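Local coordinates for protein putative carbonic anhydrase (Streptococcus mutans, PDB 3LAS) that probably catalyses the reversible conversion of hydrogencarbonate and a proton into carbon dioxide and water as a zinc-dependent beta-class carbonic anhydrase, at residues P26-K30 with Q80-S84; G63-T67 with E133-L138. Where two conformers were deposited one is given. Residues are numbered along the deposited sequence.

Interaction 1. Residues P26-K30 with Q80-S84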
# COMPACT_ATOMS: atom_id res chain seq x y z
N PRO A 26 11.82 15.58 -3.32
CA PRO A 26 10.64 16.05 -4.08
C PRO A 26 9.45 15.08 -4.00
O PRO A 26 9.63 13.85 -3.85
CB PRO A 26 11.16 16.07 -5.54
CG PRO A 26 12.29 15.09 -5.57
CD PRO A 26 12.96 15.19 -4.15
N LEU A 27 8.26 15.62 -4.13
CA LEU A 27 7.07 14.82 -4.13
C LEU A 27 7.04 13.86 -5.33
O LEU A 27 6.55 12.73 -5.22
CB LEU A 27 5.91 15.78 -4.21
CG LEU A 27 4.56 15.31 -3.76
CD1 LEU A 27 4.31 14.12 -2.82
CD2 LEU A 27 3.51 16.47 -3.52
N LYS A 28 7.54 14.24 -6.49
CA LYS A 28 7.57 13.37 -7.66
C LYS A 28 8.63 12.30 -7.51
O LYS A 28 9.82 12.59 -7.34
CB LYS A 28 7.85 14.21 -8.94
CG LYS A 28 6.69 15.11 -9.38
CD LYS A 28 7.04 15.70 -10.78
CE LYS A 28 5.82 16.26 -11.47
NZ LYS A 28 5.30 17.43 -10.72
N PRO A 29 8.28 11.00 -7.53
CA PRO A 29 9.31 9.98 -7.35
C PRO A 29 10.40 10.04 -8.38
O PRO A 29 10.10 10.17 -9.57
CB PRO A 29 8.49 8.66 -7.45
CG PRO A 29 7.09 9.05 -6.97
CD PRO A 29 6.93 10.43 -7.61
N LYS A 30 11.64 9.83 -7.98
CA LYS A 30 12.78 9.98 -8.90
C LYS A 30 12.74 9.01 -10.07
O LYS A 30 13.12 9.38 -11.24
CB LYS A 30 14.06 9.71 -8.11
CG LYS A 30 15.29 10.01 -8.89
CD LYS A 30 16.50 10.01 -7.96
CE LYS A 30 17.75 10.08 -8.76
NZ LYS A 30 18.78 9.75 -7.77
N GLN A 80 -0.66 13.68 -11.48
CA GLN A 80 -0.25 14.76 -10.60
C GLN A 80 1.24 14.62 -10.25
O GLN A 80 1.94 15.63 -10.14
CB GLN A 80 -1.16 14.70 -9.38
CG GLN A 80 -1.07 15.88 -8.40
CD GLN A 80 -1.64 17.17 -8.88
OE1 GLN A 80 -1.98 17.29 -10.06
NE2 GLN A 80 -1.68 18.16 -8.02
N LEU A 81 1.77 13.42 -10.09
CA LEU A 81 3.10 13.18 -9.54
C LEU A 81 4.12 12.63 -10.53
O LEU A 81 5.20 12.24 -10.07
CB LEU A 81 3.01 12.43 -8.18
CG LEU A 81 2.09 13.07 -7.20
CD1 LEU A 81 1.90 12.22 -5.93
CD2 LEU A 81 2.58 14.53 -6.79
N GLY A 82 3.77 12.55 -11.81
CA GLY A 82 4.80 12.36 -12.84
C GLY A 82 5.21 10.97 -13.09
O GLY A 82 6.09 10.72 -13.92
N THR A 83 4.68 9.95 -12.41
CA THR A 83 5.16 8.60 -12.74
C THR A 83 4.65 8.15 -14.10
O THR A 83 3.64 8.65 -14.62
CB THR A 83 4.85 7.53 -11.65
OG1 THR A 83 3.44 7.31 -11.61
CG2 THR A 83 5.36 7.95 -10.27
N SER A 84 5.35 7.18 -14.68
CA SER A 84 5.06 6.75 -16.03
C SER A 84 5.42 5.36 -16.29
O SER A 84 5.47 4.92 -17.45
CB SER A 84 5.64 7.73 -17.04
OG SER A 84 7.00 7.92 -16.84
O HOH W 1 7.71 10.93 -10.93
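No direct hydrogen bond joins these two loops; side chains and one water do. Leu-81 is the centre. Its rotamer, chi1 m and chi2 t, places CD2 3.7 Å from Leu-27 CG. Leu-81 CB lies 4.4 Å from Pro-29 CD. Leu-27 has chi1 t, but its chi2 of 21° lies between the usual wells. Pro-29 also sets CG 3.9 Å from Thr-83 CG2. Lys-28 is extended through chi3 and turns at chi4 (p). Its CG lies 3.3 Å from Leu-81 O, and its CE reaches 4.3 Å from Gly-82 CA. A water donates to Pro-29 O (2.9 Å) and Leu-81 O (3.0 Å). Gly-82 has positive phi, and a CB there would crowd Lys-28. The contact joins the loop before strand 33-38 to the loop between helix 68-80 and strand 85-91. Leu-81, Pro-29 and Thr-83 pack on His-57 of strand 56-61, while Leu-27 and Pro-29 touch Asp-40 and Ser-41 of the second subunit.

Interaction 2. Residues G63-T67 with E133-L138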
# COMPACT_ATOMS: atom_id res chain seq x y z
N GLY A 63 -3.27 -8.85 -1.55
CA GLY A 63 -3.00 -9.59 -2.79
C GLY A 63 -2.32 -8.78 -3.87
O GLY A 63 -1.87 -9.34 -4.87
N GLY A 64 -2.15 -7.46 -3.74
CA GLY A 64 -1.59 -6.65 -4.83
C GLY A 64 -2.58 -6.60 -5.98
O GLY A 64 -2.16 -6.56 -7.16
N ARG A 65 -3.89 -6.58 -5.73
CA ARG A 65 -4.91 -6.65 -6.80
C ARG A 65 -5.28 -5.31 -7.34
O ARG A 65 -5.26 -4.29 -6.60
CB ARG A 65 -6.17 -7.25 -6.26
CG ARG A 65 -5.98 -8.65 -5.56
CD ARG A 65 -5.10 -9.63 -6.32
NE ARG A 65 -5.34 -9.80 -7.77
CZ ARG A 65 -6.23 -10.66 -8.25
NH1 ARG A 65 -7.01 -11.37 -7.46
NH2 ARG A 65 -6.23 -10.74 -9.56
N VAL A 66 -5.58 -5.17 -8.60
CA VAL A 66 -5.98 -3.88 -9.14
C VAL A 66 -7.44 -3.71 -8.84
O VAL A 66 -8.32 -4.62 -9.04
CB VAL A 66 -5.65 -3.84 -10.66
CG1 VAL A 66 -6.43 -2.68 -11.31
CG2 VAL A 66 -4.12 -3.72 -10.82
N THR A 67 -7.76 -2.60 -8.21
CA THR A 67 -9.10 -2.15 -7.73
C THR A 67 -9.34 -0.72 -8.17
O THR A 67 -8.40 -0.07 -8.65
CB THR A 67 -9.17 -2.21 -6.18
OG1 THR A 67 -8.22 -1.22 -5.70
CG2 THR A 67 -8.76 -3.65 -5.66
N GLU A 133 -3.96 -11.02 -14.92
CA GLU A 133 -5.30 -10.43 -14.82
C GLU A 133 -5.20 -8.96 -14.35
O GLU A 133 -5.92 -8.09 -14.88
CB GLU A 133 -6.13 -11.26 -13.86
CG GLU A 133 -7.46 -10.70 -13.52
CD GLU A 133 -8.24 -11.59 -12.50
OE1 GLU A 133 -7.54 -12.24 -11.68
OE2 GLU A 133 -9.52 -11.64 -12.57
N ASP A 134 -4.31 -8.68 -13.39
CA ASP A 134 -4.22 -7.31 -12.87
C ASP A 134 -3.59 -6.38 -13.90
O ASP A 134 -4.06 -5.21 -14.09
CB ASP A 134 -3.42 -7.34 -11.55
CG ASP A 134 -4.28 -7.80 -10.42
OD1 ASP A 134 -5.48 -7.49 -10.37
OD2 ASP A 134 -3.77 -8.38 -9.50
N ILE A 135 -2.63 -6.87 -14.68
CA ILE A 135 -2.05 -6.06 -15.80
C ILE A 135 -3.16 -5.80 -16.79
O ILE A 135 -3.26 -4.63 -17.27
CB ILE A 135 -0.85 -6.75 -16.36
CG1 ILE A 135 0.30 -6.69 -15.34
CG2 ILE A 135 -0.46 -6.05 -17.72
CD1 ILE A 135 1.55 -7.42 -15.84
N ALA A 136 -4.00 -6.79 -17.13
CA ALA A 136 -5.12 -6.51 -18.08
C ALA A 136 -6.08 -5.51 -17.54
O ALA A 136 -6.54 -4.64 -18.34
CB ALA A 136 -5.85 -7.81 -18.37
N LEU A 137 -6.39 -5.49 -16.25
CA LEU A 137 -7.25 -4.46 -15.75
C LEU A 137 -6.66 -3.08 -15.91
O LEU A 137 -7.40 -2.12 -16.21
CB LEU A 137 -7.58 -4.67 -14.24
CG LEU A 137 -8.44 -5.91 -14.02
CD1 LEU A 137 -8.47 -6.22 -12.47
CD2 LEU A 137 -9.90 -5.68 -14.55
N LEU A 138 -5.36 -2.92 -15.76
CA LEU A 138 -4.72 -1.62 -15.98
C LEU A 138 -4.73 -1.22 -17.41
O LEU A 138 -5.08 -0.06 -17.76
CB LEU A 138 -3.28 -1.61 -15.44
CG LEU A 138 -3.18 -1.84 -13.93
CD1 LEU A 138 -1.71 -2.10 -13.56
CD2 LEU A 138 -3.73 -0.61 -13.19
O HOH W 2 -7.99 -7.55 -9.26
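One aspartate serves both the backbone and a side chain of the facing loop. Asp-134 OD1 accepts from Val-66 N at 2.9 Å, nearly in line. Its OD2 accepts from Arg-65 NE at 2.7 Å, and more weakly from Arg-65 NH2 at 3.4 Å. Arg-65 is folded, with chi1, chi2 and chi3 all m, which brings the guanidinium edge to the acids. Its NH2 also makes a salt bridge to Glu-133 OE1 at 2.9 Å, so the three residues form a network. Arg-65 NH1 is held by Leu-122 O. In this beta-class carbonic anhydrase, the loop 63-67 leads from strand 56-61 of the central sheet into helix 68-80, and helix 127-140 packs beside it. Gly-64 lies about 5 Å from the side chain of the zinc ligand Cys-38. The Arg-65 side chain is about 7 Å from that of the zinc ligand Cys-94. Val-66 points at the helix. Its CG1 meets Leu-137 CB at 3.7 Å and its CG2 meets Leu-138 CG at 3.8 Å. A water donates to Val-66 O (3.0 Å) and Asp-134 OD1 (2.7 Å). Thr-67 points away from helix 127-140 and N-caps helix 68-80 through Val-70 N.

The two contacts lie at different depths. Interaction 2 is buried, its centre about 10 Å from the chain centre. Interaction 1 is partly buried, its centre about 17 Å from the chain centre. Their centres are 21 Å apart and they do not touch. Helix 68-80 connects them: residues 63-67 lead into it and residues 80-84 lead out. Their chemistry differs. Interaction 2 combines salt bridges and direct hydrogen bonds with the apolar packing of Val-66. The outer loops rely on apolar contacts and a water bridge between carbonyls. Both reach the second subunit, through Gln-80 to its Gln-107 in interaction 1 and through Thr-67 to its Asp-69 in interaction 2.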